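Local structure of 3',5'-nucleoside bisphosphate phosphatase (Chromobacterium violaceum, 2YB1) at residues A[109-113]-A[114-118]; A[117-120]-A[121-125]; A[195-198]-A[199-203]; A[204-207]-A[208-212]; A[275-278]-A[279-282]. The protein hydrolyses ribonucleoside 3',5'-bisphosphates to the nucleoside 5'-phosphate and orthophosphate, using three manganese ions bound in a PHP-family active site. One frame throughout, in Å; residues are numbered along the deposited sequence.

Contact 1: residues A[109-113]-A[114-118]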
loop_
_atom_site.group_PDB
_atom_site.type_symbol
_atom_site.label_atom_id
_atom_site.label_comp_id
_atom_site.label_asym_id
_atom_site.label_seq_id
_atom_site.Cartn_x
_atom_site.Cartn_y
_atom_site.Cartn_z
ATOM N N SER A 109 -0.391 -21.714 13.643
ATOM C CA SER A 109 0.925 -22.087 13.120
ATOM C C SER A 109 2.048 -21.648 14.064
ATOM O O SER A 109 2.930 -22.432 14.414
ATOM C CB SER A 109 1.128 -21.473 11.729
ATOM O OG SER A 109 2.393 -21.814 11.195
ATOM N N LEU A 110 2.021 -20.390 14.489
ATOM C CA LEU A 110 3.027 -19.912 15.440
ATOM C C LEU A 110 2.985 -20.701 16.758
ATOM O O LEU A 110 4.027 -20.998 17.346
ATOM C CB LEU A 110 2.874 -18.401 15.678
ATOM C CG LEU A 110 3.357 -17.554 14.487
ATOM C CD1 LEU A 110 2.703 -16.168 14.442
ATOM C CD2 LEU A 110 4.875 -17.442 14.518
ATOM N N GLU A 111 1.785 -21.047 17.216
ATOM C CA GLU A 111 1.656 -21.826 18.442
ATOM C C GLU A 111 2.325 -23.205 18.312
ATOM O O GLU A 111 3.019 -23.650 19.225
ATOM C CB GLU A 111 0.193 -21.973 18.837
ATOM C CG GLU A 111 -0.013 -22.786 20.092
ATOM C CD GLU A 111 -1.476 -23.028 20.389
ATOM O OE1 GLU A 111 -2.286 -23.049 19.441
ATOM O OE2 GLU A 111 -1.819 -23.202 21.574
ATOM N N ALA A 112 2.114 -23.874 17.179
ATOM C CA ALA A 112 2.758 -25.161 16.915
ATOM C C ALA A 112 4.285 -25.048 16.928
ATOM O O ALA A 112 4.988 -26.015 17.238
ATOM C CB ALA A 112 2.271 -25.742 15.576
ATOM N N ALA A 113 4.793 -23.869 16.583
ATOM C CA ALA A 113 6.230 -23.629 16.519
ATOM C C ALA A 113 6.777 -23.125 17.848
ATOM O O ALA A 113 7.945 -22.749 17.945
ATOM C CB ALA A 113 6.556 -22.640 15.421
ATOM N N GLY A 114 5.928 -23.085 18.862
ATOM C CA GLY A 114 6.385 -22.761 20.199
ATOM C C GLY A 114 6.101 -21.350 20.673
ATOM O O GLY A 114 6.541 -20.980 21.765
ATOM N N ILE A 115 5.411 -20.539 19.872
ATOM C CA ILE A 115 4.983 -19.239 20.392
ATOM C C ILE A 115 3.469 -19.150 20.433
ATOM O O ILE A 115 2.832 -18.907 19.419
ATOM C CB ILE A 115 5.559 -18.071 19.553
ATOM C CG1 ILE A 115 7.045 -18.303 19.279
ATOM C CG2 ILE A 115 5.338 -16.732 20.268
ATOM C CD1 ILE A 115 7.656 -17.313 18.301
ATOM N N ALA A 116 2.904 -19.301 21.623
ATOM C CA ALA A 116 1.456 -19.249 21.801
ATOM C C ALA A 116 0.963 -17.817 21.899
ATOM O O ALA A 116 1.737 -16.914 22.204
ATOM C CB ALA A 116 1.021 -20.060 23.019
ATOM N N GLY A 117 -0.319 -17.615 21.603
ATOM C CA GLY A 117 -0.975 -16.344 21.854
ATOM C C GLY A 117 -0.786 -15.254 20.816
ATOM O O GLY A 117 -1.126 -14.102 21.080
ATOM N N CYS A 118 -0.264 -15.599 19.636
ATOM C CA CYS A 118 0.032 -14.582 18.620
ATOM C C CYS A 118 -1.184 -13.973 17.911
ATOM O O CYS A 118 -1.185 -12.780 17.609
ATOM C CB CYS A 118 1.048 -15.102 17.594
ATOM S SG CYS A 118 2.666 -15.395 18.338
#
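L110 and C118 make the tight side of this turn. CD1 of L110 lies 3.7 Å from CB of C118, and the sulfur SG of C118 is 4.0 Å from both CB and CD1 of L110. The leucine CG stands anti to the carbonyl carbon (chi1 -73°), which turns the branch toward the cysteine, and F137 of helix 134-143 packs on both residues. L110 also holds the backbone: its O accepts the N-H of I115 at 2.9 Å, with the donor tilted 34° from the carbonyl plane. One residue earlier, G114 N reaches E111 O at 3.0 Å, coming from well above that carbonyl's plane. With G114 at positive phi, the two bonds form a Schellman motif that ends helix 99-112 and turns the chain toward G117, the N-cap of helix 118-123. I115 O then sits 3.3 Å from CA of E111 in a CA-H...O contact. The other side is loose. E111 runs its extended chain away from the turn, CG anti to the backbone N (chi1 179°), and only brushes the methyl of A116: E111 CG and A116 CB are 4.1 Å apart, and both residues are exposed.

Contact 2: residues A[117-120]-A[121-125]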
loop_
_atom_site.group_PDB
_atom_site.type_symbol
_atom_site.label_atom_id
_atom_site.label_comp_id
_atom_site.label_asym_id
_atom_site.label_seq_id
_atom_site.Cartn_x
_atom_site.Cartn_y
_atom_site.Cartn_z
ATOM N N GLY A 117 -0.319 -17.615 21.603
ATOM C CA GLY A 117 -0.975 -16.344 21.854
ATOM C C GLY A 117 -0.786 -15.254 20.816
ATOM O O GLY A 117 -1.126 -14.102 21.080
ATOM N N CYS A 118 -0.264 -15.599 19.636
ATOM C CA CYS A 118 0.032 -14.582 18.620
ATOM C C CYS A 118 -1.184 -13.973 17.911
ATOM O O CYS A 118 -1.185 -12.780 17.609
ATOM C CB CYS A 118 1.048 -15.102 17.594
ATOM S SG CYS A 118 2.666 -15.395 18.338
ATOM N N PHE A 119 -2.211 -14.771 17.632
ATOM C CA PHE A 119 -3.437 -14.194 17.077
ATOM C C PHE A 119 -4.009 -13.171 18.049
ATOM O O PHE A 119 -4.331 -12.043 17.656
ATOM C CB PHE A 119 -4.489 -15.261 16.773
ATOM C CG PHE A 119 -5.800 -14.692 16.260
ATOM C CD1 PHE A 119 -5.921 -14.262 14.946
ATOM C CD2 PHE A 119 -6.911 -14.597 17.094
ATOM C CE1 PHE A 119 -7.118 -13.745 14.468
ATOM C CE2 PHE A 119 -8.112 -14.069 16.626
ATOM C CZ PHE A 119 -8.213 -13.637 15.313
ATOM N N ASP A 120 -4.140 -13.563 19.318
ATOM C CA ASP A 120 -4.685 -12.647 20.325
ATOM C C ASP A 120 -3.838 -11.387 20.433
ATOM O O ASP A 120 -4.368 -10.279 20.493
ATOM C CB ASP A 120 -4.790 -13.319 21.690
ATOM C CG ASP A 120 -5.891 -14.364 21.753
ATOM O OD1 ASP A 120 -6.709 -14.455 20.817
ATOM O OD2 ASP A 120 -5.949 -15.085 22.757
ATOM N N GLY A 121 -2.519 -11.561 20.456
ATOM C CA GLY A 121 -1.604 -10.436 20.572
ATOM C C GLY A 121 -1.692 -9.495 19.384
ATOM O O GLY A 121 -1.724 -8.270 19.547
ATOM N N ALA A 122 -1.732 -10.067 18.183
ATOM C CA ALA A 122 -1.873 -9.270 16.963
ATOM C C ALA A 122 -3.162 -8.449 17.003
ATOM O O ALA A 122 -3.191 -7.286 16.618
ATOM C CB ALA A 122 -1.860 -10.189 15.723
ATOM N N MET A 123 -4.232 -9.077 17.468
ATOM C CA MET A 123 -5.536 -8.437 17.535
ATOM C C MET A 123 -5.528 -7.173 18.397
ATOM O O MET A 123 -6.326 -6.261 18.178
ATOM C CB MET A 123 -6.576 -9.429 18.057
ATOM C CG MET A 123 -7.998 -8.952 17.884
ATOM S SD MET A 123 -8.401 -8.667 16.148
ATOM C CE MET A 123 -8.296 -10.328 15.524
ATOM N N ARG A 124 -4.621 -7.127 19.371
ATOM C CA ARG A 124 -4.499 -5.986 20.272
ATOM C C ARG A 124 -3.994 -4.768 19.512
ATOM O O ARG A 124 -4.180 -3.625 19.946
ATOM C CB ARG A 124 -3.539 -6.315 21.424
ATOM C CG ARG A 124 -4.195 -6.933 22.665
ATOM C CD ARG A 124 -4.970 -8.203 22.348
ATOM N NE ARG A 124 -5.928 -8.543 23.405
ATOM C CZ ARG A 124 -5.794 -9.561 24.254
ATOM N NH1 ARG A 124 -4.742 -10.369 24.181
ATOM N NH2 ARG A 124 -6.728 -9.777 25.172
ATOM N N TRP A 125 -3.341 -5.023 18.382
ATOM C CA TRP A 125 -2.759 -3.961 17.560
ATOM C C TRP A 125 -3.648 -3.545 16.383
ATOM O O TRP A 125 -3.285 -2.671 15.596
ATOM C CB TRP A 125 -1.378 -4.406 17.048
ATOM C CG TRP A 125 -0.393 -4.516 18.155
ATOM C CD1 TRP A 125 -0.135 -5.615 18.933
ATOM C CD2 TRP A 125 0.450 -3.470 18.642
ATOM N NE1 TRP A 125 0.826 -5.313 19.869
ATOM C CE2 TRP A 125 1.204 -4.005 19.712
ATOM C CE3 TRP A 125 0.642 -2.136 18.278
ATOM C CZ2 TRP A 125 2.136 -3.246 20.419
ATOM C CZ3 TRP A 125 1.569 -1.379 18.988
ATOM C CH2 TRP A 125 2.304 -1.937 20.043
#
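Three backbone carbonyls of G117-F119 accept the N-H groups of G121-M123. G121 N binds G117 O at 3.0 Å, A122 N binds C118 O at 2.8 Å with the straightest geometry of the set (164° at the hydrogen), and M123 N binds F119 O at 3.0 Å. G117 occupies the N-cap position, so its carbonyl receives the first of these i to i+4 bonds in the short helix 118-123. A fourth, from R124 N to D120 O, is weak at 3.4 Å and doubtful, because the position of that oxygen is less certain.

The apolar part is a contact of the methionine methyl with an aromatic ring one turn away. F119 and M123 lie side by side and point the same way, each with CG anti to its backbone N. The methionine then bends at chi2 and chi3 (60° and 66°), which folds M123 CE onto the end of the ring, 3.3 Å from F119 CZ and obliquely placed. L100, A103 and R104 of helix 99-112 pack on the same phenylalanine. A122 rests on F137 of helix 134-143, and A122 CB is 3.3 Å from C118 O.

Charge plays a lesser part. D120 OD2 and R124 NH1 are 5.1 Å apart, too far for contact.

The turn is thus held by main-chain bonds and by apolar packing against helix 99-112, whose L100 belongs to the substrate-binding site; the opposite charges of D120 and R124 probably add only a diffuse attraction at the surface.

Contact 3: residues A[195-198]-A[199-203]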
loop_
_atom_site.group_PDB
_atom_site.type_symbol
_atom_site.label_atom_id
_atom_site.label_comp_id
_atom_site.label_asym_id
_atom_site.label_seq_id
_atom_site.Cartn_x
_atom_site.Cartn_y
_atom_site.Cartn_z
ATOM N N TYR A 195 10.002 -6.996 -4.899
ATOM C CA TYR A 195 9.568 -8.282 -5.438
ATOM C C TYR A 195 10.776 -9.156 -5.792
ATOM O O TYR A 195 11.824 -8.632 -6.198
ATOM C CB TYR A 195 8.678 -8.066 -6.666
ATOM C CG TYR A 195 7.467 -7.184 -6.413
ATOM C CD1 TYR A 195 6.758 -7.269 -5.223
ATOM C CD2 TYR A 195 7.038 -6.265 -7.367
ATOM C CE1 TYR A 195 5.660 -6.463 -4.986
ATOM C CE2 TYR A 195 5.929 -5.455 -7.140
ATOM C CZ TYR A 195 5.243 -5.563 -5.946
ATOM O OH TYR A 195 4.145 -4.760 -5.695
ATOM N N ASP A 196 10.646 -10.477 -5.682
ATOM C CA ASP A 196 11.806 -11.285 -6.015
ATOM C C ASP A 196 11.664 -11.623 -7.495
ATOM O O ASP A 196 11.155 -12.685 -7.878
ATOM C CB ASP A 196 11.787 -12.556 -5.156
ATOM C CG ASP A 196 12.910 -13.546 -5.503
ATOM O OD1 ASP A 196 14.040 -13.121 -5.844
ATOM O OD2 ASP A 196 12.651 -14.769 -5.409
ATOM N N MET A 197 12.249 -10.745 -8.311
ATOM C CA MET A 197 12.089 -10.780 -9.758
ATOM C C MET A 197 13.303 -10.118 -10.388
ATOM O O MET A 197 13.738 -9.060 -9.928
ATOM C CB MET A 197 10.833 -9.993 -10.166
ATOM C CG MET A 197 9.504 -10.553 -9.634
ATOM S SD MET A 197 8.110 -9.551 -10.198
ATOM C CE MET A 197 6.740 -10.336 -9.347
ATOM N N GLY A 198 13.800 -10.693 -11.475
ATOM C CA GLY A 198 14.886 -10.095 -12.228
ATOM C C GLY A 198 14.269 -9.225 -13.303
ATOM O O GLY A 198 13.044 -9.033 -13.316
ATOM N N ARG A 199 15.081 -8.703 -14.217
ATOM C CA ARG A 199 14.530 -7.755 -15.182
ATOM C C ARG A 199 13.529 -8.409 -16.126
ATOM O O ARG A 199 12.667 -7.741 -16.691
ATOM C CB ARG A 199 15.629 -7.032 -15.959
ATOM C CG ARG A 199 16.636 -7.930 -16.647
ATOM C CD ARG A 199 17.651 -7.063 -17.387
ATOM N NE ARG A 199 18.917 -7.746 -17.615
ATOM C CZ ARG A 199 19.221 -8.376 -18.740
ATOM N NH1 ARG A 199 18.339 -8.414 -19.730
ATOM N NH2 ARG A 199 20.396 -8.972 -18.870
ATOM N N THR A 200 13.639 -9.720 -16.300
ATOM C CA THR A 200 12.701 -10.423 -17.170
ATOM C C THR A 200 11.298 -10.552 -16.549
ATOM O O THR A 200 10.293 -10.278 -17.210
ATOM C CB THR A 200 13.255 -11.789 -17.600
ATOM O OG1 THR A 200 14.412 -11.577 -18.415
ATOM C CG2 THR A 200 12.215 -12.582 -18.388
ATOM N N LEU A 201 11.239 -10.969 -15.287
ATOM C CA LEU A 201 9.960 -11.056 -14.586
ATOM C C LEU A 201 9.311 -9.689 -14.397
ATOM O O LEU A 201 8.094 -9.553 -14.523
ATOM C CB LEU A 201 10.123 -11.750 -13.235
ATOM C CG LEU A 201 9.893 -13.259 -13.298
ATOM C CD1 LEU A 201 9.924 -13.852 -11.901
ATOM C CD2 LEU A 201 8.561 -13.564 -13.989
ATOM N N ILE A 202 10.123 -8.681 -14.089
ATOM C CA ILE A 202 9.611 -7.316 -13.963
ATOM C C ILE A 202 8.965 -6.874 -15.270
ATOM O O ILE A 202 7.872 -6.304 -15.277
ATOM C CB ILE A 202 10.724 -6.302 -13.574
ATOM C CG1 ILE A 202 11.161 -6.495 -12.116
ATOM C CG2 ILE A 202 10.229 -4.872 -13.780
ATOM C CD1 ILE A 202 10.087 -6.151 -11.105
ATOM N N GLU A 203 9.648 -7.138 -16.380
ATOM C CA GLU A 203 9.109 -6.803 -17.693
ATOM C C GLU A 203 7.798 -7.530 -17.959
ATOM O O GLU A 203 6.856 -6.947 -18.475
ATOM C CB GLU A 203 10.125 -7.123 -18.792
ATOM C CG GLU A 203 9.529 -7.121 -20.184
ATOM C CD GLU A 203 10.178 -6.098 -21.094
ATOM O OE1 GLU A 203 10.752 -5.117 -20.572
ATOM O OE2 GLU A 203 10.119 -6.279 -22.330
#
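M197 drops its side chain onto the first turn of helix 199-211, where it meets L201 and I202. Its CG is anti to the carbonyl carbon (chi1 -63°) and the rest of the chain is fully extended, a straight rod that crosses both partners at about a right angle. The root of the rod makes the closest approach: CB of M197 is 3.6 Å from CB of L201, and M197 CG follows at 3.8 Å from that same L201 CB. L201 CD1 touches M197 CG at 4.0 Å. I202 meets the same methionine CB and also the sulfur. Its CG1 lies 4.0 Å from M197 CB, and its bent chi2 (-67°) carries I202 CD1 to 4.0 Å from M197 SD. The backbone joins the two segments here: G198 is the N-cap residue, and its O accepts I202 N at 3.0 Å in a nearly straight bond, with I202 CG1 resting against the same oxygen. D196 turns outward instead and makes a salt bridge with R71. M197 and L201 lie against W69 and H72, on the hairpin of strands 59-69 and 72-79, while I202 packs on F232 and H235 of helix 226-239.

Contact 4: residues A[204-207]-A[208-212]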
loop_
_atom_site.group_PDB
_atom_site.type_symbol
_atom_site.label_atom_id
_atom_site.label_comp_id
_atom_site.label_asym_id
_atom_site.label_seq_id
_atom_site.Cartn_x
_atom_site.Cartn_y
_atom_site.Cartn_z
ATOM N N ARG A 204 7.754 -8.814 -17.617
ATOM C CA ARG A 204 6.557 -9.635 -17.788
ATOM C C ARG A 204 5.396 -9.080 -16.954
ATOM O O ARG A 204 4.259 -8.972 -17.431
ATOM C CB ARG A 204 6.858 -11.081 -17.365
ATOM C CG ARG A 204 5.762 -12.073 -17.695
ATOM C CD ARG A 204 5.562 -12.137 -19.199
ATOM N NE ARG A 204 4.161 -12.325 -19.564
ATOM C CZ ARG A 204 3.580 -11.772 -20.628
ATOM N NH1 ARG A 204 4.276 -10.985 -21.446
ATOM N NH2 ARG A 204 2.297 -12.011 -20.874
ATOM N N LEU A 205 5.690 -8.738 -15.700
ATOM C CA LEU A 205 4.691 -8.138 -14.818
ATOM C C LEU A 205 4.145 -6.831 -15.402
ATOM O O LEU A 205 2.929 -6.622 -15.429
ATOM C CB LEU A 205 5.276 -7.891 -13.423
ATOM C CG LEU A 205 4.370 -7.131 -12.448
ATOM C CD1 LEU A 205 3.023 -7.867 -12.226
ATOM C CD2 LEU A 205 5.088 -6.887 -11.116
ATOM N N ILE A 206 5.044 -5.957 -15.857
ATOM C CA ILE A 206 4.650 -4.699 -16.502
ATOM C C ILE A 206 3.757 -4.910 -17.735
ATOM O O ILE A 206 2.716 -4.261 -17.873
ATOM C CB ILE A 206 5.873 -3.836 -16.886
ATOM C CG1 ILE A 206 6.568 -3.305 -15.614
ATOM C CG2 ILE A 206 5.455 -2.691 -17.815
ATOM C CD1 ILE A 206 7.851 -2.560 -15.886
ATOM N N LEU A 207 4.162 -5.812 -18.626
ATOM C CA LEU A 207 3.360 -6.113 -19.813
ATOM C C LEU A 207 1.955 -6.613 -19.452
ATOM O O LEU A 207 0.967 -6.153 -20.021
ATOM C CB LEU A 207 4.079 -7.128 -20.704
ATOM C CG LEU A 207 5.362 -6.578 -21.330
ATOM C CD1 LEU A 207 5.972 -7.577 -22.304
ATOM C CD2 LEU A 207 5.070 -5.242 -22.034
ATOM N N ASP A 208 1.872 -7.546 -18.505
ATOM C CA ASP A 208 0.581 -8.030 -18.011
ATOM C C ASP A 208 -0.240 -6.886 -17.384
ATOM O O ASP A 208 -1.454 -6.767 -17.589
ATOM C CB ASP A 208 0.807 -9.117 -16.950
ATOM C CG ASP A 208 1.213 -10.458 -17.548
ATOM O OD1 ASP A 208 1.463 -10.525 -18.772
ATOM O OD2 ASP A 208 1.269 -11.448 -16.787
ATOM N N PHE A 209 0.448 -6.066 -16.595
ATOM C CA PHE A 209 -0.140 -4.918 -15.896
ATOM C C PHE A 209 -0.756 -3.942 -16.911
ATOM O O PHE A 209 -1.929 -3.561 -16.816
ATOM C CB PHE A 209 0.967 -4.264 -15.048
ATOM C CG PHE A 209 0.579 -2.971 -14.392
ATOM C CD1 PHE A 209 -0.305 -2.953 -13.305
ATOM C CD2 PHE A 209 1.150 -1.779 -14.807
ATOM C CE1 PHE A 209 -0.643 -1.752 -12.680
ATOM C CE2 PHE A 209 0.822 -0.570 -14.183
ATOM C CZ PHE A 209 -0.074 -0.558 -13.119
ATOM N N GLN A 210 0.037 -3.547 -17.892
ATOM C CA GLN A 210 -0.454 -2.688 -18.967
ATOM C C GLN A 210 -1.623 -3.292 -19.754
ATOM O O GLN A 210 -2.623 -2.610 -19.998
ATOM C CB GLN A 210 0.686 -2.317 -19.907
ATOM C CG GLN A 210 1.646 -1.306 -19.307
ATOM C CD GLN A 210 2.672 -0.828 -20.315
ATOM O OE1 GLN A 210 3.493 -1.613 -20.789
ATOM N NE2 GLN A 210 2.626 0.462 -20.651
ATOM N N ALA A 211 -1.503 -4.565 -20.137
ATOM C CA ALA A 211 -2.597 -5.251 -20.832
ATOM C C ALA A 211 -3.910 -5.136 -20.060
ATOM O O ALA A 211 -4.989 -5.036 -20.652
ATOM C CB ALA A 211 -2.242 -6.725 -21.092
ATOM N N ALA A 212 -3.815 -5.140 -18.732
ATOM C CA ALA A 212 -4.999 -5.079 -17.881
ATOM C C ALA A 212 -5.490 -3.647 -17.681
ATOM O O ALA A 212 -6.546 -3.426 -17.093
ATOM C CB ALA A 212 -4.721 -5.748 -16.531
HETATM O O HOH W 1 2.515 -13.757 -17.383
#
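The carboxylate of D208 is gripped by three groups: R204, one helical turn back, holds OD1, while a water and the indole NE1 of W69 both hold OD2. The arginine makes a salt bridge, R204 NH2 to D208 OD1, of 2.7 Å. D208 OD1 sits over one face of the guanidinium, 3.1 Å from R204 CZ, and the guanidinium and carboxylate planes stand almost perpendicular at 89°. The arginine gets there with CG anti to its backbone N and bends at chi2 and chi3, which fold the group back over the aspartate. The water adds a second link between the two side chains. It lies in the guanidinium plane, accepts from R204 NE at 3.1 Å, and donates to D208 OD2 at 2.7 Å. Together these partners would be expected to stabilise the negative charge of D208.

Beneath the pair runs regular alpha-helical bonding, from D208 N to R204 O through to A211 N to L207 O; Q210 N to I206 O, at 2.8 Å, is the straightest at 176°. I206, which is buried, and Q210 lie side by side, I206 CG2 being 3.7 Å from Q210 OE1, while Q210 NE2 is bonded to H239 O.

Helix 199-211 is the crossover of the beta-alpha-beta unit between strands 186-189 and 216-221. I206 and F209 pack on strand 186-189, L205 and F209 against helix 173-182, and I206 and L207 against helix 226-239.

Contact 5: residues A[275-278]-A[279-282]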
loop_
_atom_site.group_PDB
_atom_site.type_symbol
_atom_site.label_atom_id
_atom_site.label_comp_id
_atom_site.label_asym_id
_atom_site.label_seq_id
_atom_site.Cartn_x
_atom_site.Cartn_y
_atom_site.Cartn_z
ATOM N N GLU A 275 -0.960 13.772 -14.136
ATOM C CA GLU A 275 -2.057 13.102 -14.849
ATOM C C GLU A 275 -3.315 12.911 -13.988
ATOM O O GLU A 275 -4.380 12.548 -14.489
ATOM C CB GLU A 275 -1.583 11.736 -15.360
ATOM C CG GLU A 275 -0.254 11.788 -16.140
ATOM C CD GLU A 275 -0.264 12.848 -17.232
ATOM O OE1 GLU A 275 -1.328 13.050 -17.858
ATOM O OE2 GLU A 275 0.790 13.488 -17.451
ATOM N N LEU A 276 -3.174 13.109 -12.682
ATOM C CA LEU A 276 -4.285 12.923 -11.753
ATOM C C LEU A 276 -4.979 14.224 -11.347
ATOM O O LEU A 276 -5.847 14.221 -10.457
ATOM C CB LEU A 276 -3.830 12.132 -10.517
ATOM C CG LEU A 276 -3.460 10.667 -10.795
ATOM C CD1 LEU A 276 -2.524 10.121 -9.727
ATOM C CD2 LEU A 276 -4.697 9.789 -10.946
ATOM N N GLU A 277 -4.574 15.338 -11.954
ATOM C CA GLU A 277 -5.048 16.647 -11.500
ATOM C C GLU A 277 -6.565 16.802 -11.457
ATOM O O GLU A 277 -7.096 17.454 -10.553
ATOM C CB GLU A 277 -4.393 17.767 -12.299
ATOM C CG GLU A 277 -2.905 17.880 -11.983
ATOM C CD GLU A 277 -2.234 19.046 -12.669
ATOM O OE1 GLU A 277 -2.935 19.806 -13.369
ATOM O OE2 GLU A 277 -0.999 19.195 -12.505
ATOM N N ALA A 278 -7.264 16.210 -12.422
ATOM C CA ALA A 278 -8.728 16.285 -12.443
ATOM C C ALA A 278 -9.376 15.495 -11.301
ATOM O O ALA A 278 -10.552 15.693 -10.996
ATOM C CB ALA A 278 -9.270 15.809 -13.780
ATOM N N ARG A 279 -8.626 14.577 -10.697
ATOM C CA ARG A 279 -9.153 13.794 -9.577
ATOM C C ARG A 279 -8.745 14.326 -8.214
ATOM O O ARG A 279 -9.208 13.822 -7.192
ATOM C CB ARG A 279 -8.698 12.338 -9.678
ATOM C CG ARG A 279 -9.111 11.673 -10.960
ATOM C CD ARG A 279 -10.588 11.271 -10.921
ATOM N NE ARG A 279 -10.877 10.504 -12.122
ATOM C CZ ARG A 279 -11.568 10.959 -13.165
ATOM N NH1 ARG A 279 -12.109 12.172 -13.135
ATOM N NH2 ARG A 279 -11.742 10.176 -14.229
ATOM N N ILE A 280 -7.880 15.335 -8.186
ATOM C CA ILE A 280 -7.477 15.916 -6.903
ATOM C C ILE A 280 -8.648 16.624 -6.206
ATOM O O ILE A 280 -9.383 17.401 -6.825
ATOM C CB ILE A 280 -6.279 16.859 -7.060
ATOM C CG1 ILE A 280 -5.055 16.067 -7.543
ATOM C CG2 ILE A 280 -5.973 17.564 -5.728
ATOM C CD1 ILE A 280 -3.818 16.911 -7.856
ATOM N N LEU A 281 -8.828 16.327 -4.919
ATOM C CA LEU A 281 -9.819 17.020 -4.110
ATOM C C LEU A 281 -9.126 18.262 -3.561
ATOM O O LEU A 281 -8.148 18.168 -2.799
ATOM C CB LEU A 281 -10.321 16.126 -2.966
ATOM C CG LEU A 281 -10.712 14.688 -3.317
ATOM C CD1 LEU A 281 -11.272 13.938 -2.108
ATOM C CD2 LEU A 281 -11.702 14.671 -4.458
ATOM N N ARG A 282 -9.616 19.427 -3.980
ATOM C CA ARG A 282 -8.976 20.704 -3.656
ATOM C C ARG A 282 -9.470 21.213 -2.315
ATOM O O ARG A 282 -10.634 21.030 -1.985
ATOM C CB ARG A 282 -9.308 21.749 -4.725
ATOM C CG ARG A 282 -8.876 21.355 -6.124
ATOM C CD ARG A 282 -7.362 21.341 -6.252
ATOM N NE ARG A 282 -6.944 20.924 -7.589
ATOM C CZ ARG A 282 -5.678 20.867 -7.996
ATOM N NH1 ARG A 282 -4.690 21.202 -7.169
ATOM N NH2 ARG A 282 -5.401 20.466 -9.235
HETATM O O HOH W 2 -9.050 18.904 -8.909
HETATM O O HOH W 3 -12.943 14.052 -11.141
#
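R279 closes a turn begun at L276 by giving its N-H to L276 O at 2.8 Å, the donor standing 47° out of the carbonyl plane. Its side chain, CG anti to the carbonyl carbon (chi1 -58°) and bent at chi2, curls back along the chain. A water bridges its NH1 to the carbonyl of A278, lying 2.9 Å from A278 O, while NE bonds the carbonyl of G184.

I280 N makes the next bond, to E277 O, longer at 3.3 Å and from far above the carbonyl plane. CG1 of I280 touches L276 O at 3.5 Å and CD1 lies near the CA of E277. These two successive i to i+3 bonds form a tight turn following helix 272-275, after which the chain straightens. L281 makes backbone hydrogen bonds with F59, and L276, R279 and I280 all pack on L60 of strand 59-69, which ties this part of the chain to the central sheet.

R282 bends at chi2 and brings its guanidinium back across I280, whose CG2 lies 3.8 Å above one face of it, offset toward the rim. A second water gathers three groups: it donates to I280 O at 2.6 Å and to E277 O, and accepts from R282 NE. The carboxylate of E277 stays apart, E277 OE1 being 4.9 Å from R282 NH2.

How the contacts relate
Starting from the N terminus, contact 1 closes the turn that ends helix 99-112, and contact 2 begins where it finishes, sharing G117 and C118, to form helix 118-123. Both lean on helix 134-143, and contact 2 also packs on helix 99-112. Much later, contact 3 caps the start of helix 199-211 and contact 4 continues along it; M197 SD and L205 CD2, 4.1 Å apart, join the two. Contact 5 closes a turn after helix 272-275, across the chain's centre from contacts 1 and 2. Apart from the overlap of contacts 1 and 2 they run in series, and none crosses another. Contacts 3 and 5 both reach strand 59-69, their nearest atoms about 17 Å apart.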